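Local coordinates for protein L-threonine dehydrogenase (PDB 2YY7) that binds NAD and probably oxidises L-threonine at its 3-hydroxyl group, as a short-chain dehydrogenase-reductase of the NAD-dependent epimerase/dehydratase family, at residues Thr131-Ile136 and Ser239-Ala244. Residues are numbered along the deposited sequence; the frame is centred on the assembly and turned at random.
Sequences TPQYTI and SYNLAA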
# COMPACT_ATOMS: atom_id res chain seq x y z
N THR A 131 4.68 19.45 0.44
CA THR A 131 3.85 18.28 0.68
C THR A 131 3.75 17.99 2.18
O THR A 131 4.76 17.86 2.86
CB THR A 131 4.44 17.04 -0.01
OG1 THR A 131 4.64 17.33 -1.40
CG2 THR A 131 3.49 15.85 0.13
N PRO A 132 2.51 17.89 2.70
CA PRO A 132 2.25 17.62 4.12
C PRO A 132 2.63 16.19 4.53
O PRO A 132 2.76 15.30 3.69
CB PRO A 132 0.75 17.85 4.25
CG PRO A 132 0.41 18.74 3.07
CD PRO A 132 1.25 18.15 1.98
N GLN A 133 2.79 15.98 5.84
CA GLN A 133 3.11 14.66 6.38
C GLN A 133 1.94 13.72 6.09
O GLN A 133 2.14 12.55 5.75
CB GLN A 133 3.32 14.76 7.90
CG GLN A 133 3.33 13.40 8.61
CD GLN A 133 4.58 12.59 8.34
OE1 GLN A 133 4.52 11.37 8.17
NE2 GLN A 133 5.73 13.26 8.33
N TYR A 134 0.72 14.23 6.24
CA TYR A 134 -0.49 13.46 5.99
C TYR A 134 -1.12 14.05 4.74
O TYR A 134 -1.60 15.19 4.75
CB TYR A 134 -1.45 13.57 7.17
CG TYR A 134 -0.86 13.09 8.48
CD1 TYR A 134 -0.78 11.72 8.77
CD2 TYR A 134 -0.37 13.99 9.43
CE1 TYR A 134 -0.23 11.28 9.98
CE2 TYR A 134 0.18 13.56 10.62
CZ TYR A 134 0.25 12.20 10.90
OH TYR A 134 0.79 11.78 12.09
N THR A 135 -1.14 13.29 3.65
CA THR A 135 -1.69 13.77 2.40
C THR A 135 -2.08 12.62 1.48
O THR A 135 -2.05 11.46 1.88
CB THR A 135 -0.65 14.67 1.67
OG1 THR A 135 -1.20 15.17 0.45
CG2 THR A 135 0.61 13.86 1.35
N ILE A 136 -2.46 12.95 0.25
CA ILE A 136 -2.84 11.95 -0.74
C ILE A 136 -1.58 11.20 -1.18
O ILE A 136 -0.54 11.82 -1.42
CB ILE A 136 -3.49 12.62 -1.97
CG1 ILE A 136 -4.82 13.25 -1.55
CG2 ILE A 136 -3.69 11.61 -3.09
CD1 ILE A 136 -5.46 14.11 -2.63
N SER A 239 6.17 6.71 8.64
CA SER A 239 7.46 7.27 8.23
C SER A 239 7.36 8.80 8.24
O SER A 239 6.32 9.37 7.89
CB SER A 239 7.86 6.79 6.84
OG SER A 239 9.22 7.14 6.55
N TYR A 240 8.45 9.45 8.65
CA TYR A 240 8.51 10.90 8.73
C TYR A 240 8.91 11.59 7.43
O TYR A 240 9.82 11.13 6.74
CB TYR A 240 9.53 11.33 9.79
CG TYR A 240 9.02 11.35 11.21
CD1 TYR A 240 8.40 12.49 11.73
CD2 TYR A 240 9.19 10.25 12.04
CE1 TYR A 240 7.96 12.53 13.06
CE2 TYR A 240 8.75 10.28 13.37
CZ TYR A 240 8.14 11.42 13.86
OH TYR A 240 7.72 11.45 15.17
N ASN A 241 8.21 12.67 7.10
CA ASN A 241 8.59 13.45 5.93
C ASN A 241 9.95 14.00 6.38
O ASN A 241 10.15 14.24 7.58
CB ASN A 241 7.61 14.61 5.71
CG ASN A 241 6.57 14.32 4.62
OD1 ASN A 241 6.52 13.23 4.08
ND2 ASN A 241 5.75 15.32 4.32
N LEU A 242 10.87 14.18 5.45
CA LEU A 242 12.20 14.69 5.78
C LEU A 242 12.65 15.60 4.64
O LEU A 242 12.62 15.20 3.48
CB LEU A 242 13.19 13.53 5.95
CG LEU A 242 14.56 13.90 6.53
CD1 LEU A 242 14.45 14.04 8.04
CD2 LEU A 242 15.58 12.82 6.18
N ALA A 243 13.08 16.81 4.96
CA ALA A 243 13.49 17.73 3.92
C ALA A 243 14.76 18.51 4.22
O ALA A 243 15.17 18.63 5.38
CB ALA A 243 12.35 18.70 3.61
N ALA A 244 15.36 19.04 3.16
CA ALA A 244 16.57 19.85 3.25
C ALA A 244 16.57 20.84 2.09
O ALA A 244 16.45 22.04 2.30
CB ALA A 244 17.81 18.96 3.20
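Two side-chain amides carry this buried contact of about 198 Å², Gln133 and Asn241 running past each other in opposite directions with their planes 48° apart. The backbones come together at this pair, CA of Gln133 lying 5.6 Å from CA of Asn241. As for packing, Gln133 places CG anti to the backbone N (chi1 166°) and then bends at chi2 (73°), which lays its amide along the backbone of 239-241. Its CD is 3.7 Å from Ser239 O and 3.8 Å from Asn241 N. The CG of Gln133 sits 3.7 Å above one face of the Tyr134 ring, toward its rim. An alanine in place of Gln133 would remove CG and the amide, and would probably leave the Ser239-Asn241 backbone and the Tyr134 ring face less well packed. In this Rossmann-type domain, segment 131-136 belongs to the loop between strand 112-118 and helix 142-161, while strand 240-241 pairs parallel with strand 164-174. Among the polar groups, Asn241 has its CB directed toward the loop; its ND2 lies 3.1 Å from Pro132 O and is hydrogen-bonded to Asp284 O. Arg169 NH1 ties the two segments together indirectly, hydrogen-bonding both Asn241 OD1 and Gln133 O.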